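Local coordinates for protein glucanase (Clostridium thermocellum, PDB 5GXX) that probably hydrolyses internal beta-1,4-glucosidic bonds of cellulose, as a family 9 endoglucanase of the clostridial cellulosome, at residues Leu68-Tyr73 with Ala309-Val314; Met271-Trp276 with Gln326-Phe331; Glu446-Ala451 with Asn468-Trp473. The protein carries 1 engineered substitution. All coordinates share one frame; numbering follows the deposited sequence.

Overall arrangement
Contacts 1 and 2 pack helix against helix in the family 9 catalytic module, whose usual fold is an (alpha/alpha)6 barrel. Contact 3 joins two strands of the cellulose-binding module. The first two alternate along the chain, in the order 68-73, 271-276, 309-314, 326-331. Their centres lie about 15 Å apart, and helix 301-318 links them, its Ala312 and Phe313 touching Leu273 and residues of helix 322-340. Contact 3 comes later in sequence, on the opposite side of the chain's centre, its centre about 45 Å from that of contact 1 and about 53 Å from that of contact 2. The protein thus pairs a helical catalytic body with a beta module, and contact 3 lies where the two meet.

Contact 1 (Leu68-Tyr73 with Ala309-Val314); sequences LGWALY and AFLAFV
Phe310 drives the edge of its ring into the face of Trp70, a T-shaped pair that joins helix 58-75 to helix 301-318 inside the catalytic module, an (alpha/alpha)6 barrel as in other family 9 hydrolases. The planes stand at 72°, and the centroids of the Phe310 ring and the six-membered Trp70 ring are 5.0 Å apart. This is the tight part: CE2 of Phe310 comes to 3.6 Å from CD2 of Trp70, off-centre on the indole. Both side chains place CG anti to the backbone N (chi1 -167° for Trp70, -177° for Phe310), which carries each ring across the gap. Large rings suit segments whose axes come no nearer than 12.1 Å, while the small Ala71 lets the Phe310 ring slip close to the opposite backbone. Aliphatic Leu311 adds a further close contact at the benzo part of the indole, its CD1 3.8 Å from CZ3 of Trp70. All five touching residues are buried, so the looser side faces protein, not solvent: Trp203, Trp207 and Leu255 also pack on Trp70, and its NE1 is hydrogen-bonded to Glu74. At the loosest point CG1 of Val314 stands 4.1 Å from CZ2 of Trp70.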
loop_
_atom_site.group_PDB
_atom_site.type_symbol
_atom_site.label_atom_id
_atom_site.label_comp_id
_atom_site.label_asym_id
_atom_site.label_seq_id
_atom_site.Cartn_x
_atom_site.Cartn_y
_atom_site.Cartn_z
ATOM N N LEU A 68 24.978 19.266 39.405
ATOM C CA LEU A 68 25.619 18.104 40.032
ATOM C C LEU A 68 26.940 18.500 40.693
ATOM O O LEU A 68 27.246 18.026 41.795
ATOM C CB LEU A 68 25.839 16.960 39.042
ATOM C CG LEU A 68 24.577 16.304 38.468
ATOM C CD1 LEU A 68 24.937 14.987 37.771
ATOM C CD2 LEU A 68 23.473 16.049 39.503
ATOM N N GLY A 69 27.690 19.379 40.022
ATOM C CA GLY A 69 28.926 19.922 40.583
ATOM C C GLY A 69 28.633 20.703 41.847
ATOM O O GLY A 69 29.333 20.536 42.858
ATOM N N TRP A 70 27.577 21.518 41.812
ATOM C CA TRP A 70 27.230 22.350 42.962
ATOM C C TRP A 70 26.857 21.441 44.130
ATOM O O TRP A 70 27.245 21.730 45.266
ATOM C CB TRP A 70 26.128 23.359 42.607
ATOM C CG TRP A 70 25.908 24.462 43.612
ATOM C CD1 TRP A 70 26.665 24.727 44.711
ATOM C CD2 TRP A 70 24.875 25.463 43.588
ATOM N NE1 TRP A 70 26.157 25.812 45.390
ATOM C CE2 TRP A 70 25.059 26.285 44.717
ATOM C CE3 TRP A 70 23.781 25.717 42.739
ATOM C CZ2 TRP A 70 24.210 27.361 45.007
ATOM C CZ3 TRP A 70 22.951 26.785 43.019
ATOM C CH2 TRP A 70 23.151 27.580 44.157
ATOM N N ALA A 71 26.135 20.351 43.857
ATOM C CA ALA A 71 25.788 19.394 44.912
ATOM C C ALA A 71 27.040 18.864 45.622
ATOM O O ALA A 71 27.095 18.806 46.860
ATOM C CB ALA A 71 24.958 18.264 44.342
ATOM N N LEU A 72 28.043 18.491 44.834
ATOM C CA LEU A 72 29.301 18.003 45.376
ATOM C C LEU A 72 30.044 19.108 46.114
ATOM O O LEU A 72 30.645 18.839 47.158
ATOM C CB LEU A 72 30.174 17.407 44.264
ATOM C CG LEU A 72 29.760 16.037 43.710
ATOM C CD1 LEU A 72 30.490 15.705 42.407
ATOM C CD2 LEU A 72 29.941 14.888 44.708
ATOM N N TYR A 73 30.006 20.335 45.587
ATOM C CA TYR A 73 30.702 21.476 46.179
ATOM C C TYR A 73 30.188 21.789 47.580
ATOM O O TYR A 73 30.967 22.105 48.474
ATOM C CB TYR A 73 30.599 22.703 45.259
ATOM C CG TYR A 73 31.310 23.946 45.738
ATOM C CD1 TYR A 73 32.668 24.160 45.467
ATOM C CD2 TYR A 73 30.620 24.940 46.422
ATOM C CE1 TYR A 73 33.315 25.316 45.902
ATOM C CE2 TYR A 73 31.252 26.095 46.849
ATOM C CZ TYR A 73 32.606 26.275 46.592
ATOM O OH TYR A 73 33.206 27.436 47.036
ATOM N N ALA A 309 14.296 24.108 46.421
ATOM C CA ALA A 309 14.638 23.468 47.696
ATOM C C ALA A 309 16.157 23.445 47.897
ATOM O O ALA A 309 16.641 23.808 48.970
ATOM C CB ALA A 309 14.023 22.060 47.830
ATOM N N PHE A 310 16.910 23.086 46.858
ATOM C CA PHE A 310 18.373 23.120 46.964
ATOM C C PHE A 310 18.898 24.508 47.267
ATOM O O PHE A 310 19.704 24.660 48.183
ATOM C CB PHE A 310 19.001 22.543 45.696
ATOM C CG PHE A 310 20.509 22.470 45.730
ATOM C CD1 PHE A 310 21.163 21.868 46.802
ATOM C CD2 PHE A 310 21.263 22.987 44.688
ATOM C CE1 PHE A 310 22.543 21.776 46.839
ATOM C CE2 PHE A 310 22.657 22.910 44.717
ATOM C CZ PHE A 310 23.300 22.299 45.792
ATOM N N LEU A 311 18.444 25.518 46.532
ATOM C CA LEU A 311 18.898 26.881 46.806
ATOM C C LEU A 311 18.572 27.333 48.223
ATOM O O LEU A 311 19.393 27.991 48.875
ATOM C CB LEU A 311 18.259 27.864 45.835
ATOM C CG LEU A 311 19.050 28.180 44.562
ATOM C CD1 LEU A 311 19.265 26.947 43.692
ATOM C CD2 LEU A 311 18.380 29.286 43.757
ATOM N N ALA A 312 17.372 26.969 48.691
ATOM C CA ALA A 312 16.927 27.322 50.038
ATOM C C ALA A 312 17.778 26.653 51.113
ATOM O O ALA A 312 18.145 27.315 52.090
ATOM C CB ALA A 312 15.437 27.006 50.213
ATOM N N PHE A 313 18.131 25.383 50.921
ATOM C CA PHE A 313 19.021 24.701 51.862
ATOM C C PHE A 313 20.386 25.399 51.891
ATOM O O PHE A 313 20.942 25.642 52.966
ATOM C CB PHE A 313 19.239 23.226 51.481
ATOM C CG PHE A 313 18.118 22.273 51.851
ATOM C CD1 PHE A 313 17.518 22.254 53.110
ATOM C CD2 PHE A 313 17.723 21.312 50.930
ATOM C CE1 PHE A 313 16.512 21.343 53.418
ATOM C CE2 PHE A 313 16.749 20.356 51.230
ATOM C CZ PHE A 313 16.136 20.368 52.482
ATOM N N VAL A 314 20.952 25.680 50.717
ATOM C CA VAL A 314 22.279 26.291 50.645
ATOM C C VAL A 314 22.262 27.663 51.323
ATOM O O VAL A 314 23.156 27.997 52.103
ATOM C CB VAL A 314 22.803 26.381 49.193
ATOM C CG1 VAL A 314 24.090 27.221 49.136
ATOM C CG2 VAL A 314 23.078 25.006 48.600
#

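Contact 2 (Met271-Trp276 with Gln326-Phe331)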
loop_
_atom_site.group_PDB
_atom_site.type_symbol
_atom_site.label_atom_id
_atom_site.label_comp_id
_atom_site.label_asym_id
_atom_site.label_seq_id
_atom_site.Cartn_x
_atom_site.Cartn_y
_atom_site.Cartn_z
ATOM N N MET A 271 14.283 38.055 49.271
ATOM C CA MET A 271 13.097 38.420 48.491
ATOM C C MET A 271 12.652 37.240 47.604
ATOM O O MET A 271 11.471 36.827 47.595
ATOM C CB MET A 271 13.400 39.656 47.632
ATOM C CG MET A 271 12.233 40.127 46.775
ATOM S SD MET A 271 12.666 41.600 45.816
ATOM C CE MET A 271 13.690 42.514 46.970
ATOM N N HIS A 272 13.620 36.662 46.901
ATOM C CA HIS A 272 13.384 35.531 46.007
ATOM C C HIS A 272 12.852 34.318 46.779
ATOM O O HIS A 272 11.803 33.733 46.431
ATOM C CB HIS A 272 14.692 35.183 45.278
ATOM C CG HIS A 272 14.697 33.843 44.603
ATOM N ND1 HIS A 272 13.938 33.556 43.486
ATOM C CD2 HIS A 272 15.363 32.698 44.903
ATOM C CE1 HIS A 272 14.110 32.285 43.153
ATOM N NE2 HIS A 272 14.987 31.747 43.980
ATOM N N LEU A 273 13.550 33.953 47.851
ATOM C CA LEU A 273 13.106 32.785 48.612
ATOM C C LEU A 273 11.780 33.037 49.327
ATOM O O LEU A 273 10.923 32.149 49.379
ATOM C CB LEU A 273 14.176 32.257 49.573
ATOM C CG LEU A 273 15.390 31.637 48.884
ATOM C CD1 LEU A 273 16.527 31.420 49.880
ATOM C CD2 LEU A 273 15.069 30.376 48.086
ATOM N N ASP A 274 11.590 34.254 49.844
ATOM C CA ASP A 274 10.321 34.557 50.508
ATOM C C ASP A 274 9.163 34.362 49.527
ATOM O O ASP A 274 8.114 33.854 49.900
ATOM C CB ASP A 274 10.311 35.991 51.046
ATOM C CG ASP A 274 11.084 36.140 52.354
ATOM O OD1 ASP A 274 11.660 35.149 52.862
ATOM O OD2 ASP A 274 11.053 37.268 52.880
ATOM N N TRP A 275 9.356 34.774 48.277
ATOM C CA TRP A 275 8.323 34.631 47.259
ATOM C C TRP A 275 7.921 33.182 47.031
ATOM O O TRP A 275 6.777 32.925 46.685
ATOM C CB TRP A 275 8.753 35.313 45.955
ATOM C CG TRP A 275 7.738 35.302 44.845
ATOM C CD1 TRP A 275 6.678 36.148 44.675
ATOM C CD2 TRP A 275 7.686 34.373 43.757
ATOM N NE1 TRP A 275 5.951 35.785 43.553
ATOM C CE2 TRP A 275 6.566 34.710 42.965
ATOM C CE3 TRP A 275 8.489 33.293 43.370
ATOM C CZ2 TRP A 275 6.243 34.015 41.802
ATOM C CZ3 TRP A 275 8.171 32.605 42.213
ATOM C CH2 TRP A 275 7.056 32.973 41.442
ATOM N N TRP A 276 8.870 32.274 47.217
ATOM C CA TRP A 276 8.641 30.844 47.098
ATOM C C TRP A 276 8.005 30.199 48.340
ATOM O O TRP A 276 7.452 29.107 48.229
ATOM C CB TRP A 276 9.974 30.164 46.782
ATOM C CG TRP A 276 10.258 30.192 45.320
ATOM C CD1 TRP A 276 10.937 31.158 44.613
ATOM C CD2 TRP A 276 9.826 29.222 44.365
ATOM N NE1 TRP A 276 10.955 30.830 43.272
ATOM C CE2 TRP A 276 10.276 29.645 43.097
ATOM C CE3 TRP A 276 9.129 28.007 44.470
ATOM C CZ2 TRP A 276 10.017 28.905 41.934
ATOM C CZ3 TRP A 276 8.893 27.267 43.323
ATOM C CH2 TRP A 276 9.334 27.722 42.065
ATOM N N GLN A 326 14.993 28.494 59.722
ATOM C CA GLN A 326 13.864 27.575 59.891
ATOM C C GLN A 326 12.848 27.713 58.757
ATOM O O GLN A 326 12.365 26.713 58.204
ATOM C CB GLN A 326 13.181 27.856 61.227
ATOM C CG GLN A 326 12.001 26.954 61.529
ATOM C CD GLN A 326 11.439 27.230 62.904
ATOM O OE1 GLN A 326 10.498 28.010 63.061
ATOM N NE2 GLN A 326 12.033 26.607 63.914
ATOM N N LYS A 327 12.538 28.954 58.404
ATOM C CA LYS A 327 11.578 29.194 57.327
ATOM C C LYS A 327 12.091 28.603 56.007
ATOM O O LYS A 327 11.341 27.952 55.288
ATOM C CB LYS A 327 11.283 30.687 57.178
ATOM C CG LYS A 327 10.496 31.067 55.929
ATOM C CD LYS A 327 10.080 32.534 55.869
ATOM C CE LYS A 327 11.287 33.442 55.741
ATOM N NZ LYS A 327 10.822 34.855 55.559
ATOM N N TYR A 328 13.359 28.832 55.677
ATOM C CA TYR A 328 13.841 28.317 54.394
ATOM C C TYR A 328 14.072 26.816 54.376
ATOM O O TYR A 328 13.789 26.173 53.363
ATOM C CB TYR A 328 15.088 29.076 53.929
ATOM C CG TYR A 328 14.845 30.551 53.734
ATOM C CD1 TYR A 328 13.666 31.036 53.185
ATOM C CD2 TYR A 328 15.823 31.474 54.090
ATOM C CE1 TYR A 328 13.445 32.386 53.013
ATOM C CE2 TYR A 328 15.616 32.820 53.920
ATOM C CZ TYR A 328 14.433 33.281 53.395
ATOM O OH TYR A 328 14.261 34.641 53.243
ATOM N N TYR A 329 14.580 26.266 55.482
ATOM C CA TYR A 329 14.726 24.817 55.628
ATOM C C TYR A 329 13.367 24.117 55.515
ATOM O O TYR A 329 13.253 23.113 54.817
ATOM C CB TYR A 329 15.363 24.463 56.982
ATOM C CG TYR A 329 15.540 22.976 57.212
ATOM C CD1 TYR A 329 14.508 22.191 57.747
ATOM C CD2 TYR A 329 16.733 22.336 56.880
ATOM C CE1 TYR A 329 14.651 20.825 57.954
ATOM C CE2 TYR A 329 16.883 20.967 57.091
ATOM C CZ TYR A 329 15.841 20.221 57.630
ATOM O OH TYR A 329 15.994 18.873 57.832
ATOM N N ASN A 330 12.346 24.628 56.200
ATOM C CA ASN A 330 11.050 23.938 56.204
ATOM C C ASN A 330 10.440 23.947 54.801
ATOM O O ASN A 330 9.870 22.942 54.344
ATOM C CB ASN A 330 10.096 24.637 57.178
ATOM C CG ASN A 330 10.373 24.302 58.637
ATOM O OD1 ASN A 330 11.141 23.389 58.949
ATOM N ND2 ASN A 330 9.714 25.039 59.537
ATOM N N PHE A 331 10.581 25.099 54.139
ATOM C CA PHE A 331 10.165 25.173 52.730
ATOM C C PHE A 331 10.854 24.102 51.884
ATOM O O PHE A 331 10.193 23.351 51.151
ATOM C CB PHE A 331 10.435 26.564 52.132
ATOM C CG PHE A 331 10.482 26.555 50.628
ATOM C CD1 PHE A 331 9.309 26.453 49.887
ATOM C CD2 PHE A 331 11.709 26.607 49.960
ATOM C CE1 PHE A 331 9.361 26.385 48.504
ATOM C CE2 PHE A 331 11.759 26.523 48.575
ATOM C CZ PHE A 331 10.581 26.448 47.844
HETATM O O HOH W 1 11.954 37.467 55.388
#
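Asp274 offers a single oxygen to two donors of helix 322-340. OD1 accepts from Tyr328 OH at 2.7 Å and from Lys327 NZ at 2.8 Å, the latter a salt bridge, and the two donors approach from opposite faces of the carboxylate plane. Conformation makes this possible. Lys327 leaves its helix with CG anti to the backbone N and stays extended until a bend at chi3 (66°) turns CE and NZ onto the acid. Tyr328 instead sets CG beside its backbone N (chi1 -60°), a turn that carries the ring across Leu273 and its OH to the same oxygen. A water ties the other oxygen in, 2.7 Å from Asp274 OD2 and 2.9 Å from Lys327 NZ. The charged residues suit this partly exposed margin, and the lysine would probably favour the ionised carboxylate.

Further in, segments 271-276 and 326-331 of the alpha-helical family 9 module cross at 51°, and the packing becomes apolar. CD1 of Leu273 sits 4.2 Å from the centroid of the Tyr328 ring, a CH-pi contact over its face; leucine suits the place because its methyl reaches the ring while CB meets CE1 of Tyr328 at 3.5 Å. Phe331 projects toward the end of helix 263-276, where its CE1 lies 3.3 Å from Trp276 O. Its CZ is 3.9 Å from CB of Trp276, whose indole leads away, NE1 hydrogen-bonded to Trp241 O.

Contact 3 (Glu446-Ala451 with Asn468-Trp473); sequences EFFVEA and NNRSSW
Glu446 holds CG anti to its carbonyl carbon (chi1 -64°) and then runs extended, which delivers OE2 to the backbone amides of Ser472 and Trp473. The Ser472 N bond, 2.8 Å to Glu446 OE2, uses the anti lone pair; Trp473 N comes nearly along the C-O axis. A glutamate is long enough to reach these amides, and Arg476 adds a salt bridge to the same oxygen.

On Phe448, CG lies between the backbone N and the carbonyl carbon (chi1 56°), laying the ring flat on Asn468, whose CB is 3.8 Å from the ring centroid. The Asn468 amide works both ways: ND2 donates to Glu450 OE1 at 3.0 Å, and OD1 takes NE and NH2 of Arg470 side-on. Arg470 NH2 also forms a salt bridge with Glu450 OE2, while CZ of Phe448 stands over one guanidinium face, the planes 63° apart.

Antiparallel pairing of Phe447 with Asn469 and Phe448 with Asn468 makes this the open end of a beta hairpin in the cellulose-binding module; Asn469 OD1 accepts from Ser471 N, an Asx turn where the strand ends. Strand 447-456 also pairs with strand 581-583, and 460-469 with 549-557; beyond, the Arg470 carbonyl bonds to Arg381 and the Ser472 hydroxyl to His382, while Phe447 packs on strands 481-488 and 593-596.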
loop_
_atom_site.group_PDB
_atom_site.type_symbol
_atom_site.label_atom_id
_atom_site.label_comp_id
_atom_site.label_asym_id
_atom_site.label_seq_id
_atom_site.Cartn_x
_atom_site.Cartn_y
_atom_site.Cartn_z
ATOM N N GLU A 446 13.145 -11.718 22.834
ATOM C CA GLU A 446 13.723 -10.685 21.968
ATOM C C GLU A 446 13.766 -11.041 20.481
ATOM O O GLU A 446 13.174 -10.348 19.651
ATOM C CB GLU A 446 15.108 -10.274 22.464
ATOM C CG GLU A 446 15.093 -9.625 23.844
ATOM C CD GLU A 446 16.482 -9.270 24.320
ATOM O OE1 GLU A 446 17.280 -10.173 24.642
ATOM O OE2 GLU A 446 16.781 -8.056 24.393
ATOM N N PHE A 447 14.473 -12.115 20.154
ATOM C CA PHE A 447 14.542 -12.624 18.789
ATOM C C PHE A 447 13.804 -13.949 18.724
ATOM O O PHE A 447 14.107 -14.876 19.481
ATOM C CB PHE A 447 16.004 -12.833 18.384
ATOM C CG PHE A 447 16.794 -11.550 18.283
ATOM C CD1 PHE A 447 17.395 -10.994 19.414
ATOM C CD2 PHE A 447 16.877 -10.870 17.075
ATOM C CE1 PHE A 447 18.115 -9.820 19.315
ATOM C CE2 PHE A 447 17.575 -9.683 16.957
ATOM C CZ PHE A 447 18.192 -9.142 18.090
ATOM N N PHE A 448 12.864 -14.046 17.785
ATOM C CA PHE A 448 12.031 -15.238 17.699
ATOM C C PHE A 448 11.248 -15.227 16.393
ATOM O O PHE A 448 11.043 -14.166 15.805
ATOM C CB PHE A 448 11.070 -15.303 18.893
ATOM C CG PHE A 448 10.203 -14.091 19.040
ATOM C CD1 PHE A 448 8.952 -14.043 18.435
ATOM C CD2 PHE A 448 10.617 -13.023 19.825
ATOM C CE1 PHE A 448 8.141 -12.927 18.570
ATOM C CE2 PHE A 448 9.813 -11.910 19.967
ATOM C CZ PHE A 448 8.567 -11.865 19.344
ATOM N N VAL A 449 10.803 -16.401 15.967
ATOM C CA VAL A 449 9.863 -16.498 14.850
ATOM C C VAL A 449 8.407 -16.579 15.311
ATOM O O VAL A 449 8.086 -17.307 16.259
ATOM C CB VAL A 449 10.175 -17.738 14.007
ATOM C CG1 VAL A 449 9.108 -17.940 12.938
ATOM C CG2 VAL A 449 11.557 -17.612 13.405
ATOM N N GLU A 450 7.543 -15.846 14.613
ATOM C CA GLU A 450 6.112 -16.069 14.660
ATOM C C GLU A 450 5.765 -16.771 13.349
ATOM O O GLU A 450 6.198 -16.326 12.289
ATOM C CB GLU A 450 5.346 -14.751 14.725
ATOM C CG GLU A 450 5.683 -13.881 15.936
ATOM C CD GLU A 450 5.047 -12.506 15.852
ATOM O OE1 GLU A 450 5.413 -11.720 14.947
ATOM O OE2 GLU A 450 4.181 -12.213 16.707
ATOM N N ALA A 451 4.992 -17.852 13.423
ATOM C CA ALA A 451 4.653 -18.617 12.220
ATOM C C ALA A 451 3.195 -19.039 12.191
ATOM O O ALA A 451 2.530 -19.062 13.220
ATOM C CB ALA A 451 5.558 -19.833 12.094
ATOM N N ASN A 468 11.473 -11.949 14.087
ATOM C CA ASN A 468 11.309 -10.755 14.919
ATOM C C ASN A 468 12.606 -10.298 15.595
ATOM O O ASN A 468 13.346 -11.107 16.144
ATOM C CB ASN A 468 10.290 -11.021 16.037
ATOM C CG ASN A 468 8.849 -10.942 15.572
ATOM O OD1 ASN A 468 8.113 -10.036 15.960
ATOM N ND2 ASN A 468 8.414 -11.924 14.786
ATOM N N ASN A 469 12.832 -8.988 15.592
ATOM C CA ASN A 469 13.760 -8.339 16.524
ATOM C C ASN A 469 13.011 -7.342 17.397
ATOM O O ASN A 469 12.782 -6.193 16.997
ATOM C CB ASN A 469 14.884 -7.620 15.769
ATOM C CG ASN A 469 15.883 -6.927 16.698
ATOM O OD1 ASN A 469 15.688 -6.877 17.914
ATOM N ND2 ASN A 469 16.935 -6.354 16.122
ATOM N N ARG A 470 12.650 -7.808 18.588
ATOM C CA ARG A 470 12.043 -6.968 19.620
ATOM C C ARG A 470 13.008 -6.859 20.796
ATOM O O ARG A 470 12.610 -6.856 21.970
ATOM C CB ARG A 470 10.679 -7.493 20.051
ATOM C CG ARG A 470 9.732 -7.819 18.894
ATOM C CD ARG A 470 8.355 -8.152 19.434
ATOM N NE ARG A 470 7.543 -8.752 18.378
ATOM C CZ ARG A 470 6.295 -9.192 18.519
ATOM N NH1 ARG A 470 5.646 -9.062 19.671
ATOM N NH2 ARG A 470 5.682 -9.736 17.472
ATOM N N SER A 471 14.293 -6.778 20.475
ATOM C CA SER A 471 15.321 -6.674 21.525
ATOM C C SER A 471 15.169 -5.447 22.417
ATOM O O SER A 471 14.637 -4.428 21.990
ATOM C CB SER A 471 16.730 -6.731 20.927
ATOM O OG SER A 471 16.958 -5.665 20.013
ATOM N N SER A 472 15.641 -5.563 23.652
ATOM C CA SER A 472 15.476 -4.493 24.640
ATOM C C SER A 472 16.484 -4.564 25.790
ATOM O O SER A 472 16.564 -3.601 26.557
ATOM C CB SER A 472 14.042 -4.456 25.180
ATOM O OG SER A 472 13.643 -3.127 25.470
ATOM N N TRP A 473 17.253 -5.653 25.916
ATOM C CA TRP A 473 18.206 -5.788 27.032
ATOM C C TRP A 473 19.649 -5.983 26.568
ATOM O O TRP A 473 20.234 -7.044 26.799
ATOM C CB TRP A 473 17.812 -6.952 27.954
ATOM C CG TRP A 473 16.610 -6.681 28.768
ATOM C CD1 TRP A 473 16.575 -6.144 30.020
ATOM C CD2 TRP A 473 15.253 -6.942 28.400
ATOM N NE1 TRP A 473 15.277 -6.058 30.459
ATOM C CE2 TRP A 473 14.442 -6.538 29.483
ATOM C CE3 TRP A 473 14.647 -7.480 27.255
ATOM C CZ2 TRP A 473 13.054 -6.644 29.453
ATOM C CZ3 TRP A 473 13.265 -7.598 27.230
ATOM C CH2 TRP A 473 12.483 -7.181 28.329
HETATM O O HOH W 2 19.554 -9.899 26.247
#